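Local coordinates for DNA mismatch repair protein MutL (Aquifex aeolicus, PDB 6LZI), which probably hydrolyses ATP in DNA mismatch repair through a Bergerat-fold ATPase domain, here holding ADP and magnesium, at residues A[17-22]-A[45-50]; A[23-28]-A[168-173]; A[141-144]-A[148-151]; A[152-155]-A[161-164]; A[179-182]-A[187-190]. All coordinates share one frame; numbering follows the deposited sequence.

Interaction 1. Residues A[17-22]-A[45-50]; sequences VDVVKE and RLIRVK
Ile47 reaches from strand 46-51 to Val19 and Val20 on helix 16-29; its CG2 touches both valines, while CD1 goes to Val19. The methyl Ile47 CG2 lies 3.7 Å from Val20 CG2, and the longer branch brings Ile47 CD1 to 3.8 Å from Val19 CB. Val19 CG1 touches both Ile47 CG2 and Ile47 CD1, each at 4.0 Å. With chi1 at -65°, CG2 stands anti to the backbone N and CG1 anti to the carbonyl carbon, a fork set against the two successive valines. The side chains meet at a slant, with methyl against methyl and no polar group among them.

The surroundings continue this apolar layer. Leu166 and Ile167 of helix 156-173 pack on Val20, Val139 of the adjacent strand and Ile13 on Val19, and Pro16 on Ile47. Val49, two residues along the strand, meets the same helix further on, at Leu23, Val24 and Ser27. On the other face of the sheet Arg48 forms salt bridges with Glu36, Glu38 and Glu136. At the start of the strand a classic beta bulge sets Arg45 and Leu46 together opposite Val40.

Cutting Ile47 back to an alanine is likely to open a gap between helix and sheet where its CG2 and CD1 had met Val19 and Val20. Buried and apolar throughout, the contact joins helix and sheet in the ATPase domain by shape and exclusion of water.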
# COMPACT_ATOMS: atom_id res chain seq x y z
N VAL A 17 -10.10 -1.78 1.22
CA VAL A 17 -8.88 -1.04 0.94
C VAL A 17 -8.32 -0.41 2.21
O VAL A 17 -7.09 -0.29 2.38
CB VAL A 17 -9.15 0.01 -0.17
CG1 VAL A 17 -9.91 1.17 0.37
CG2 VAL A 17 -7.79 0.47 -0.84
N ASP A 18 -9.18 -0.05 3.14
CA ASP A 18 -8.69 0.61 4.35
C ASP A 18 -7.90 -0.37 5.20
O ASP A 18 -6.95 0.00 5.89
CB ASP A 18 -9.83 1.16 5.20
CG ASP A 18 -10.62 2.23 4.49
OD1 ASP A 18 -10.01 3.07 3.78
OD2 ASP A 18 -11.87 2.21 4.60
N VAL A 19 -8.37 -1.62 5.22
CA VAL A 19 -7.65 -2.69 5.87
C VAL A 19 -6.28 -2.90 5.24
O VAL A 19 -5.26 -3.02 5.94
CB VAL A 19 -8.46 -3.98 5.84
CG1 VAL A 19 -7.59 -5.09 6.50
CG2 VAL A 19 -9.77 -3.79 6.57
N VAL A 20 -6.23 -3.03 3.91
CA VAL A 20 -4.96 -3.27 3.23
C VAL A 20 -4.01 -2.14 3.55
O VAL A 20 -2.85 -2.36 3.84
CB VAL A 20 -5.20 -3.32 1.72
CG1 VAL A 20 -3.89 -3.48 0.93
CG2 VAL A 20 -6.12 -4.49 1.40
N LYS A 21 -4.55 -0.92 3.62
CA LYS A 21 -3.68 0.23 3.85
C LYS A 21 -2.99 0.09 5.21
O LYS A 21 -1.74 0.26 5.35
CB LYS A 21 -4.52 1.51 3.81
CG LYS A 21 -3.72 2.77 4.11
CD LYS A 21 -3.80 3.15 5.58
CE LYS A 21 -3.35 4.55 5.82
NZ LYS A 21 -3.29 4.76 7.29
N GLU A 22 -3.80 -0.17 6.23
CA GLU A 22 -3.26 -0.26 7.58
C GLU A 22 -2.30 -1.40 7.67
O GLU A 22 -1.24 -1.24 8.28
CB GLU A 22 -4.33 -0.41 8.63
CG GLU A 22 -5.31 0.75 8.61
CD GLU A 22 -4.68 2.06 9.08
OE1 GLU A 22 -5.19 3.16 8.74
OE2 GLU A 22 -3.65 2.02 9.76
N ARG A 45 -14.11 -11.14 1.40
CA ARG A 45 -14.01 -12.46 1.98
C ARG A 45 -12.68 -12.73 2.68
O ARG A 45 -12.67 -13.34 3.76
CB ARG A 45 -14.31 -13.53 0.90
CG ARG A 45 -14.07 -14.90 1.36
CD ARG A 45 -14.75 -15.93 0.48
NE ARG A 45 -14.61 -17.24 1.09
CZ ARG A 45 -15.35 -17.66 2.11
NH1 ARG A 45 -16.32 -16.89 2.63
NH2 ARG A 45 -15.13 -18.86 2.63
N LEU A 46 -11.55 -12.34 2.09
CA LEU A 46 -10.26 -12.44 2.74
C LEU A 46 -9.37 -11.32 2.26
O LEU A 46 -9.24 -11.07 1.06
CB LEU A 46 -9.59 -13.79 2.41
CG LEU A 46 -8.14 -13.85 2.92
CD1 LEU A 46 -7.97 -14.01 4.40
CD2 LEU A 46 -7.44 -14.93 2.03
N ILE A 47 -8.69 -10.72 3.22
CA ILE A 47 -7.54 -9.87 3.01
C ILE A 47 -6.40 -10.50 3.80
O ILE A 47 -6.54 -10.70 5.03
CB ILE A 47 -7.83 -8.45 3.58
CG1 ILE A 47 -8.98 -7.78 2.79
CG2 ILE A 47 -6.64 -7.54 3.47
CD1 ILE A 47 -9.79 -6.86 3.67
N ARG A 48 -5.28 -10.78 3.11
CA ARG A 48 -4.09 -11.36 3.73
C ARG A 48 -2.89 -10.50 3.34
O ARG A 48 -2.75 -10.13 2.16
CB ARG A 48 -3.86 -12.80 3.26
CG ARG A 48 -2.67 -13.35 3.94
CD ARG A 48 -2.45 -14.83 3.62
NE ARG A 48 -2.31 -15.03 2.18
CZ ARG A 48 -1.17 -14.91 1.52
NH1 ARG A 48 -0.03 -14.58 2.16
NH2 ARG A 48 -1.18 -15.11 0.21
N VAL A 49 -2.08 -10.13 4.34
CA VAL A 49 -0.84 -9.38 4.10
C VAL A 49 0.28 -10.07 4.83
O VAL A 49 0.23 -10.21 6.05
CB VAL A 49 -0.98 -7.91 4.54
CG1 VAL A 49 0.33 -7.09 4.32
CG2 VAL A 49 -2.07 -7.22 3.77
N LYS A 50 1.29 -10.42 4.09
CA LYS A 50 2.43 -11.16 4.54
C LYS A 50 3.62 -10.25 4.31
O LYS A 50 3.75 -9.67 3.23
CB LYS A 50 2.60 -12.41 3.75
CG LYS A 50 3.78 -13.31 4.29
CD LYS A 50 3.75 -14.49 3.33
CE LYS A 50 4.78 -15.56 3.72
NZ LYS A 50 6.07 -14.97 3.35

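Interaction 2. Residues A[23-28]-A[168-173]; sequences LVENSL and KEYALT. With MG (magnesium ion), chain B; ADP (adenosine-5'-diphosphate), chain H.
Val24 and Tyr170 mark the nearest backbone approach of segments 23-28 and 168-173, both helical and running in nearly the same direction, the axes of these segments 11.8 Å apart and crossing at -20°. At that spacing a long side chain must bridge the gap, and Tyr170 does so: its CG stands anti to the carbonyl carbon (chi1 -80°), which sends the ring toward helix 16-29. Val24 CG1 sits over the centre of one face, 3.7 Å from the ring centroid, in a CH-pi contact. Leu28 CD1 approaches obliquely, 3.7 Å from Tyr170 CD1. The phenol oxygen ends beside Glu25, where a water in the plane of the ring is hydrogen-bonded to Tyr170 OH and donates to Glu25 OE2.

Replacing Tyr170 with alanine would probably leave Val24 and Leu28 without their aromatic partner and the bridging water without its phenol mate.

The other side of helix 16-29 faces the nucleotide. Asn26 OD1 binds the magnesium ion at 2.0 Å, and Asn26 ND2 donates to ADP O2A over 2.7 Å, so both ends of one amide are used. Two phosphate oxygens and three waters complete six ligands; Glu25 OE1 accepts from one of those waters. Ser27 OG is hydrogen-bonded to Asp51, which also binds ADP. A helix asparagine holding magnesium beside the nucleotide phosphates is characteristic of the Bergerat ATP-binding fold.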
# COMPACT_ATOMS: atom_id res chain seq x y z
N LEU A 23 -2.62 -2.54 7.03
CA LEU A 23 -1.66 -3.65 7.16
C LEU A 23 -0.34 -3.35 6.44
O LEU A 23 0.73 -3.61 6.98
CB LEU A 23 -2.28 -4.98 6.66
CG LEU A 23 -3.49 -5.28 7.56
CD1 LEU A 23 -4.16 -6.59 6.95
CD2 LEU A 23 -3.29 -5.41 9.03
N VAL A 24 -0.40 -2.82 5.21
CA VAL A 24 0.84 -2.63 4.47
C VAL A 24 1.63 -1.52 5.14
O VAL A 24 2.86 -1.57 5.22
CB VAL A 24 0.49 -2.27 3.01
CG1 VAL A 24 1.67 -1.74 2.28
CG2 VAL A 24 -0.16 -3.54 2.28
N GLU A 25 0.94 -0.53 5.69
CA GLU A 25 1.67 0.48 6.46
C GLU A 25 2.45 -0.16 7.60
O GLU A 25 3.63 0.19 7.82
CB GLU A 25 0.71 1.57 6.99
CG GLU A 25 1.38 2.60 7.90
CD GLU A 25 0.43 3.73 8.30
OE1 GLU A 25 0.15 3.98 9.52
OE2 GLU A 25 -0.00 4.42 7.36
N ASN A 26 1.85 -1.17 8.28
CA ASN A 26 2.49 -1.83 9.40
C ASN A 26 3.68 -2.64 8.91
O ASN A 26 4.75 -2.65 9.55
CB ASN A 26 1.48 -2.72 10.13
CG ASN A 26 0.56 -1.92 11.01
OD1 ASN A 26 0.87 -0.76 11.29
ND2 ASN A 26 -0.51 -2.48 11.47
N SER A 27 3.54 -3.24 7.75
CA SER A 27 4.68 -4.00 7.21
C SER A 27 5.85 -3.10 6.95
O SER A 27 7.00 -3.48 7.19
CB SER A 27 4.32 -4.67 5.92
OG SER A 27 3.25 -5.59 6.23
N LEU A 28 5.57 -1.98 6.28
CA LEU A 28 6.68 -1.04 5.96
C LEU A 28 7.27 -0.41 7.22
O LEU A 28 8.48 -0.13 7.28
CB LEU A 28 6.16 0.06 5.05
CG LEU A 28 5.62 -0.46 3.72
CD1 LEU A 28 4.97 0.65 2.90
CD2 LEU A 28 6.81 -1.01 2.87
N LYS A 168 -0.23 0.10 -5.92
CA LYS A 168 0.60 0.88 -6.83
C LYS A 168 1.15 2.11 -6.14
O LYS A 168 2.32 2.46 -6.32
CB LYS A 168 -0.19 1.28 -8.09
CG LYS A 168 -0.45 0.08 -8.98
CD LYS A 168 -1.33 0.47 -10.18
CE LYS A 168 -1.57 -0.83 -11.01
NZ LYS A 168 -2.11 -0.53 -12.37
N GLU A 169 0.32 2.75 -5.32
CA GLU A 169 0.74 3.98 -4.64
C GLU A 169 1.86 3.72 -3.66
O GLU A 169 2.84 4.48 -3.59
CB GLU A 169 -0.48 4.57 -3.98
CG GLU A 169 -0.31 5.72 -3.04
CD GLU A 169 -1.70 6.19 -2.61
OE1 GLU A 169 -2.11 5.86 -1.47
OE2 GLU A 169 -2.38 6.84 -3.45
N TYR A 170 1.75 2.66 -2.87
CA TYR A 170 2.86 2.25 -2.01
C TYR A 170 4.08 1.80 -2.83
O TYR A 170 5.25 2.03 -2.46
CB TYR A 170 2.42 1.07 -1.16
CG TYR A 170 1.60 1.44 0.04
CD1 TYR A 170 2.16 2.11 1.05
CD2 TYR A 170 0.28 1.01 0.17
CE1 TYR A 170 1.46 2.42 2.17
CE2 TYR A 170 -0.46 1.32 1.32
CZ TYR A 170 0.16 2.05 2.30
OH TYR A 170 -0.47 2.35 3.49
N ALA A 171 3.85 1.12 -3.94
CA ALA A 171 5.03 0.73 -4.69
C ALA A 171 5.75 1.95 -5.27
O ALA A 171 6.99 1.92 -5.42
CB ALA A 171 4.73 -0.18 -5.87
N LEU A 172 5.00 2.98 -5.62
CA LEU A 172 5.67 4.15 -6.18
C LEU A 172 6.55 4.91 -5.19
O LEU A 172 7.44 5.65 -5.65
CB LEU A 172 4.64 5.08 -6.80
CG LEU A 172 4.06 4.57 -8.16
CD1 LEU A 172 2.72 5.27 -8.55
CD2 LEU A 172 5.03 4.62 -9.33
N THR A 173 6.35 4.79 -3.88
CA THR A 173 7.22 5.46 -2.92
C THR A 173 8.13 4.51 -2.19
O THR A 173 8.82 4.92 -1.26
CB THR A 173 6.39 6.22 -1.89
OG1 THR A 173 5.37 5.37 -1.34
CG2 THR A 173 5.73 7.36 -2.63
MG MG B . -0.23 0.71 12.16
PB ADP H . 0.35 1.55 15.06
O1B ADP H . 0.95 0.93 13.84
O2B ADP H . 1.34 1.55 16.25
O3B ADP H . -0.16 2.95 14.79
PA ADP H . -1.31 -0.77 14.82
O1A ADP H . -2.57 -1.20 15.50
O2A ADP H . -1.39 -0.67 13.33
O3A ADP H . -0.90 0.67 15.52
O5' ADP H . -0.14 -1.86 15.07
C5' ADP H . 0.16 -1.94 16.46
C4' ADP H . 1.60 -2.40 16.67
O4' ADP H . 1.72 -3.73 16.24
C3' ADP H . 2.68 -1.64 15.92
O3' ADP H . 3.15 -0.53 16.74
C2' ADP H . 3.78 -2.67 15.79
O2' ADP H . 4.46 -2.62 17.08
C1' ADP H . 3.02 -3.97 15.73
N9 ADP H . 2.83 -4.45 14.37
C8 ADP H . 1.69 -4.45 13.63
N7 ADP H . 1.89 -5.01 12.41
C5 ADP H . 3.21 -5.34 12.40
C6 ADP H . 4.06 -5.97 11.38
N6 ADP H . 3.54 -6.30 10.17
N1 ADP H . 5.36 -6.18 11.71
C2 ADP H . 5.85 -5.78 12.96
N3 ADP H . 5.12 -5.23 13.93
C4 ADP H . 3.80 -5.02 13.67
O HOH W 1 1.09 4.50 4.97
O HOH W 2 0.95 2.05 11.16
O HOH W 3 -1.65 0.31 10.50
O HOH W 4 -1.59 2.29 12.83

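Interaction 3. Residues A[141-144]-A[148-151]; sequences DLFF and VRRK
Arg149 and Arg150, neighbours on helix 147-151, meet the 141-144 loop in different ways, one through its methylenes and the other through its guanidinium. The apolar contact belongs to Arg149: its CD lies over the centre of the Phe143 ring, 3.5 Å from the centroid, in a CH-pi arrangement. The bend at chi3, -66°, turns the guanidinium off the ring, and the two planes stand 84° apart. With Arg149 CZ 5.5 Å from the Phe143 ring centroid, any cation-pi attraction is at most weak. The opposite face of the ring carries Leu142 CG, offset toward the rim, and Phe143 is thus clasped between its own neighbour and the arginine.

The backbone that presents these groups is a type II beta turn from Asp141 to Phe144, closed by Phe144 N donating to Asp141 O at 2.9 Å. It lies in the loop between strand 134-140 and helix 147-151, and Phe143 takes the left-handed third position.

Hydrogen bonding centres on Arg150. Its chain, extended from CG to NE, carries NH1 to Leu142 O, a bond of 2.5 Å whose shortness is to be read with caution; it is bent, with 135° at the hydrogen, and the oxygen is tilted somewhat out of the guanidinium plane, at its edge. NH1 also donates to Lys44 O, tying the turn to the chain ahead of strand 46-51.

Asp141 OD1, 4.0 Å from Arg150 NH2 and far out of the guanidinium plane, adds an attraction of charges alone.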
# COMPACT_ATOMS: atom_id res chain seq x y z
N ASP A 141 -14.18 -12.10 6.29
CA ASP A 141 -15.60 -11.80 6.47
C ASP A 141 -15.80 -10.41 7.07
O ASP A 141 -16.48 -10.25 8.09
CB ASP A 141 -16.24 -12.85 7.34
CG ASP A 141 -16.34 -14.18 6.63
OD1 ASP A 141 -16.02 -14.24 5.41
OD2 ASP A 141 -16.75 -15.16 7.29
N LEU A 142 -15.20 -9.43 6.40
CA LEU A 142 -15.14 -8.08 6.96
C LEU A 142 -16.57 -7.62 7.13
O LEU A 142 -17.42 -7.87 6.26
CB LEU A 142 -14.35 -7.17 6.02
CG LEU A 142 -14.17 -5.68 6.38
CD1 LEU A 142 -13.35 -5.65 7.68
CD2 LEU A 142 -13.51 -4.89 5.24
N PHE A 143 -16.85 -6.98 8.29
CA PHE A 143 -18.20 -6.50 8.72
C PHE A 143 -19.25 -7.62 8.79
O PHE A 143 -20.45 -7.37 8.62
CB PHE A 143 -18.68 -5.37 7.79
CG PHE A 143 -17.70 -4.23 7.66
CD1 PHE A 143 -17.29 -3.55 8.83
CD2 PHE A 143 -17.26 -3.83 6.41
CE1 PHE A 143 -16.39 -2.48 8.71
CE2 PHE A 143 -16.35 -2.75 6.29
CZ PHE A 143 -15.93 -2.10 7.50
N PHE A 144 -18.85 -8.88 9.05
CA PHE A 144 -19.87 -9.93 9.22
C PHE A 144 -20.83 -9.63 10.37
O PHE A 144 -22.02 -10.04 10.35
CB PHE A 144 -19.18 -11.26 9.46
CG PHE A 144 -18.71 -11.44 10.85
CD1 PHE A 144 -17.47 -10.95 11.21
CD2 PHE A 144 -19.44 -12.17 11.78
CE1 PHE A 144 -16.99 -11.11 12.49
CE2 PHE A 144 -18.97 -12.35 13.07
CZ PHE A 144 -17.72 -11.83 13.43
N VAL A 148 -25.63 -4.52 7.61
CA VAL A 148 -25.96 -3.41 6.71
C VAL A 148 -24.68 -2.82 6.09
O VAL A 148 -24.60 -2.61 4.88
CB VAL A 148 -26.76 -2.35 7.48
CG1 VAL A 148 -26.90 -1.06 6.65
CG2 VAL A 148 -28.13 -2.89 7.87
N ARG A 149 -23.68 -2.54 6.92
CA ARG A 149 -22.42 -2.05 6.37
C ARG A 149 -21.85 -3.01 5.34
O ARG A 149 -21.33 -2.59 4.31
CB ARG A 149 -21.39 -1.81 7.47
CG ARG A 149 -20.05 -1.39 6.86
CD ARG A 149 -19.21 -0.62 7.82
NE ARG A 149 -19.86 0.65 8.10
CZ ARG A 149 -19.24 1.66 8.66
NH1 ARG A 149 -17.97 1.53 9.00
NH2 ARG A 149 -19.92 2.77 8.92
N ARG A 150 -22.01 -4.33 5.57
CA ARG A 150 -21.48 -5.32 4.64
C ARG A 150 -22.26 -5.29 3.34
O ARG A 150 -21.68 -5.30 2.25
CB ARG A 150 -21.55 -6.72 5.27
CG ARG A 150 -20.85 -7.83 4.47
CD ARG A 150 -20.67 -9.08 5.37
NE ARG A 150 -20.16 -10.28 4.68
CZ ARG A 150 -18.89 -10.52 4.34
NH1 ARG A 150 -17.88 -9.64 4.54
NH2 ARG A 150 -18.62 -11.68 3.73
N LYS A 151 -23.58 -5.21 3.43
CA LYS A 151 -24.37 -5.22 2.20
C LYS A 151 -24.18 -3.94 1.40
O LYS A 151 -24.34 -3.97 0.17
CB LYS A 151 -25.84 -5.49 2.51
CG LYS A 151 -26.53 -6.32 1.42
CD LYS A 151 -27.32 -7.50 2.01
CE LYS A 151 -27.62 -8.59 0.97
NZ LYS A 151 -26.63 -9.69 1.04

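Interaction 4. Residues A[152-155]-A[161-164]; sequences FLKK and RKVL
Lys154 and Lys162 meet because both chains reach out across the gap, with local bends. Lys154 bends twice, at chi2 (135°, away from any staggered value) and at chi3 (49°), which steers its amine toward helix 156-173. Lys162, on that helix, has a single kink at chi3, 69°, and sends its own amine out to meet the loop. The side chains span backbones whose nearest CA atoms, those of Lys154 and Lys162, lie 10.5 Å apart, and they cross at about a right angle.

The two amines come tip to tip, with Lys154 NZ modelled 2.7 Å from Lys162 NZ. Two charged amines have only donors to offer and form no hydrogen bond here. The carbon neighbours are close too: Lys154 NZ lies 3.3 Å from Lys162 CE. So near an approach of like charges makes the exact placing of at least one terminus doubtful.

Lys162 has its stronger partner elsewhere, a salt bridge to Glu159 one turn earlier on its helix, with a weak hydrogen bond to Ser15; its side chain also touches Val17. In the loop that joins helix 147-151 to helix 156-173, the neighbouring Leu153 packs on Pro16.

The carboxylate of Glu159 would offset part of the repulsion, and, if the approach is real, proximity may lower the tendency of one amine to hold its proton. As modelled, this surface meeting offers the two segments little attraction of its own.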
# COMPACT_ATOMS: atom_id res chain seq x y z
N PHE A 152 -23.75 -2.85 2.04
CA PHE A 152 -23.51 -1.63 1.29
C PHE A 152 -22.11 -1.55 0.72
O PHE A 152 -21.78 -0.55 0.07
CB PHE A 152 -23.79 -0.38 2.16
CG PHE A 152 -25.22 0.07 2.17
CD1 PHE A 152 -25.83 0.55 1.01
CD2 PHE A 152 -25.97 0.08 3.34
CE1 PHE A 152 -27.14 0.99 1.01
CE2 PHE A 152 -27.27 0.52 3.35
CZ PHE A 152 -27.85 0.97 2.19
N LEU A 153 -21.26 -2.56 0.92
CA LEU A 153 -19.96 -2.51 0.28
C LEU A 153 -20.13 -2.54 -1.23
O LEU A 153 -21.11 -3.08 -1.76
CB LEU A 153 -19.06 -3.66 0.71
CG LEU A 153 -18.54 -3.67 2.15
CD1 LEU A 153 -17.93 -5.05 2.47
CD2 LEU A 153 -17.46 -2.63 2.28
N LYS A 154 -19.13 -2.01 -1.92
CA LYS A 154 -19.24 -1.91 -3.36
C LYS A 154 -18.96 -3.29 -3.96
O LYS A 154 -18.46 -4.20 -3.27
CB LYS A 154 -18.30 -0.80 -3.87
CG LYS A 154 -18.92 0.60 -3.71
CD LYS A 154 -17.99 1.65 -3.15
CE LYS A 154 -16.63 1.67 -3.86
NZ LYS A 154 -15.68 2.71 -3.31
N LYS A 155 -19.38 -3.46 -5.22
CA LYS A 155 -19.12 -4.71 -5.93
C LYS A 155 -17.65 -5.08 -5.83
O LYS A 155 -16.78 -4.22 -5.70
CB LYS A 155 -19.50 -4.58 -7.40
CG LYS A 155 -20.94 -4.76 -7.64
CD LYS A 155 -21.22 -4.41 -9.10
CE LYS A 155 -22.64 -4.68 -9.52
NZ LYS A 155 -22.77 -4.34 -10.96
N ARG A 161 -10.20 -2.82 -7.63
CA ARG A 161 -9.41 -1.78 -8.26
C ARG A 161 -8.87 -0.80 -7.23
O ARG A 161 -7.73 -0.31 -7.37
CB ARG A 161 -10.27 -1.09 -9.36
CG ARG A 161 -10.57 -1.95 -10.62
CD ARG A 161 -11.49 -1.22 -11.64
NE ARG A 161 -11.87 0.12 -11.18
CZ ARG A 161 -13.09 0.45 -10.74
NH1 ARG A 161 -14.06 -0.45 -10.74
NH2 ARG A 161 -13.34 1.69 -10.32
N LYS A 162 -9.61 -0.56 -6.14
CA LYS A 162 -9.13 0.36 -5.12
C LYS A 162 -7.90 -0.21 -4.43
O LYS A 162 -6.95 0.52 -4.20
CB LYS A 162 -10.21 0.67 -4.09
CG LYS A 162 -11.38 1.44 -4.65
CD LYS A 162 -12.66 1.14 -3.86
CE LYS A 162 -12.64 1.70 -2.44
NZ LYS A 162 -13.95 1.42 -1.64
N VAL A 163 -7.87 -1.53 -4.22
CA VAL A 163 -6.72 -2.18 -3.61
C VAL A 163 -5.56 -2.21 -4.59
O VAL A 163 -4.41 -1.95 -4.21
CB VAL A 163 -7.09 -3.62 -3.16
CG1 VAL A 163 -5.79 -4.42 -2.83
CG2 VAL A 163 -7.97 -3.58 -1.97
N LEU A 164 -5.85 -2.40 -5.87
CA LEU A 164 -4.80 -2.35 -6.89
C LEU A 164 -4.14 -0.98 -6.95
O LEU A 164 -2.89 -0.89 -6.92
CB LEU A 164 -5.35 -2.72 -8.26
CG LEU A 164 -4.30 -2.72 -9.40
CD1 LEU A 164 -3.14 -3.59 -9.07
CD2 LEU A 164 -4.98 -3.23 -10.69

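Interaction 5. Residues A[179-182]-A[187-190]; sequences FTLF and ETLK
Phe182 and Glu187 lie across the hairpin from each other, the aromatic ring meeting at a slant the aliphatic part of the acid. Phe182 CE1 is 3.4 Å from Glu187 CG, an oblique approach with ring and carboxylate planes 32° apart. Glu187 runs extended beyond CG, which carries OE1 on to Thr180, 3.9 Å from its CG2. Thr180, Phe182, Glu187 and Lys190 project from one face of the sheet.

On the other face Leu181 and Leu189 lie side by side, with Leu181 CB 3.9 Å from Leu189 CB. The end of Leu189, at CD1, turns aside to Phe179 CB. Thr188 fits in next to them: its OG1, in the crowded position between backbone N and carbonyl carbon (chi1 77°), comes 3.5 Å from Leu181 CD2. This face packs on helix 156-173, Leu181 on Val163 and Leu164, Leu189 on Ile167.

The backbone fixes these pairings. Leu181 N donates to Leu189 O at 2.9 Å, and Leu189 N returns a bond to Leu181 O, 3.1 Å long. The same Leu181 O also receives a weak, bent bond from Thr188 N, 2.7 Å long, so one oxygen takes two successive N-H groups.

Two residues, Thr188 and Leu189, stand opposite the single Leu181, as in a classic beta bulge, here within an antiparallel hairpin. Its strand 186-191 is the outermost on this side of the large sheet, while strand 178-183 continues the sheet inward by pairing with strand 34-40.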
# COMPACT_ATOMS: atom_id res chain seq x y z
N PHE A 179 6.64 -5.85 -3.98
CA PHE A 179 5.22 -5.97 -3.72
C PHE A 179 4.63 -7.01 -4.64
O PHE A 179 4.87 -7.00 -5.85
CB PHE A 179 4.48 -4.63 -3.98
CG PHE A 179 4.83 -3.58 -3.01
CD1 PHE A 179 4.11 -3.43 -1.83
CD2 PHE A 179 5.88 -2.68 -3.28
CE1 PHE A 179 4.43 -2.47 -0.92
CE2 PHE A 179 6.24 -1.75 -2.35
CZ PHE A 179 5.52 -1.65 -1.20
N THR A 180 3.76 -7.83 -4.10
CA THR A 180 2.98 -8.73 -4.89
C THR A 180 1.52 -8.58 -4.47
O THR A 180 1.24 -8.42 -3.28
CB THR A 180 3.43 -10.18 -4.68
OG1 THR A 180 4.84 -10.26 -5.00
CG2 THR A 180 2.72 -11.06 -5.63
N LEU A 181 0.60 -8.66 -5.45
CA LEU A 181 -0.84 -8.72 -5.16
C LEU A 181 -1.43 -9.89 -5.93
O LEU A 181 -1.28 -9.95 -7.14
CB LEU A 181 -1.54 -7.43 -5.61
CG LEU A 181 -3.08 -7.41 -5.52
CD1 LEU A 181 -3.62 -7.48 -4.06
CD2 LEU A 181 -3.58 -6.11 -6.20
N PHE A 182 -2.11 -10.80 -5.22
CA PHE A 182 -2.98 -11.82 -5.78
C PHE A 182 -4.43 -11.39 -5.53
O PHE A 182 -4.79 -11.09 -4.40
CB PHE A 182 -2.76 -13.18 -5.09
CG PHE A 182 -1.36 -13.71 -5.21
CD1 PHE A 182 -1.01 -14.48 -6.28
CD2 PHE A 182 -0.39 -13.41 -4.25
CE1 PHE A 182 0.29 -14.95 -6.41
CE2 PHE A 182 0.91 -13.89 -4.37
CZ PHE A 182 1.25 -14.65 -5.45
N GLU A 187 -2.14 -13.77 -9.84
CA GLU A 187 -1.08 -12.84 -9.45
C GLU A 187 -1.28 -11.57 -10.27
O GLU A 187 -0.87 -11.52 -11.43
CB GLU A 187 0.29 -13.47 -9.69
CG GLU A 187 1.43 -12.90 -8.82
CD GLU A 187 2.83 -13.44 -9.21
OE1 GLU A 187 3.65 -13.74 -8.31
OE2 GLU A 187 3.13 -13.50 -10.43
N THR A 188 -1.97 -10.56 -9.72
CA THR A 188 -2.26 -9.42 -10.58
C THR A 188 -1.20 -8.31 -10.53
O THR A 188 -1.22 -7.44 -11.41
CB THR A 188 -3.63 -8.83 -10.31
OG1 THR A 188 -3.61 -8.06 -9.12
CG2 THR A 188 -4.70 -9.98 -10.27
N LEU A 189 -0.26 -8.34 -9.60
CA LEU A 189 0.75 -7.28 -9.57
C LEU A 189 2.01 -7.91 -9.00
O LEU A 189 1.92 -8.65 -8.02
CB LEU A 189 0.27 -6.06 -8.77
CG LEU A 189 1.05 -4.78 -8.40
CD1 LEU A 189 2.09 -5.04 -7.33
CD2 LEU A 189 1.68 -4.12 -9.61
N LYS A 190 3.15 -7.70 -9.65
CA LYS A 190 4.41 -8.21 -9.12
C LYS A 190 5.44 -7.15 -9.44
O LYS A 190 5.69 -6.90 -10.62
CB LYS A 190 4.88 -9.53 -9.76
CG LYS A 190 3.94 -10.62 -9.75
CD LYS A 190 2.78 -10.45 -10.75
CE LYS A 190 3.20 -10.22 -12.19
NZ LYS A 190 2.13 -9.41 -12.85

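In the fold
Interactions 1 and 2 share helix 16-29 and use it differently. The first is wholly buried and apolar against the large sheet; the second, only partly buried, mixes ring packing with water and lies beside the nucleotide site. They probably join through a hydrogen bond from Tyr170 OH to Lys21 O. Interactions 2 and 4 both use helix 156-173, which also packs on the hairpin of interaction 5: Ala171 touches Phe179, and Leu164 touches Leu181. Interaction 3, its centre about 22 Å from that of the chain, is partly buried and relies on two arginines, one on a ring and one on a turn carbonyl, whereas interaction 4 is a surface meeting of like charges. Backbone bonding between strands distinguishes interaction 5.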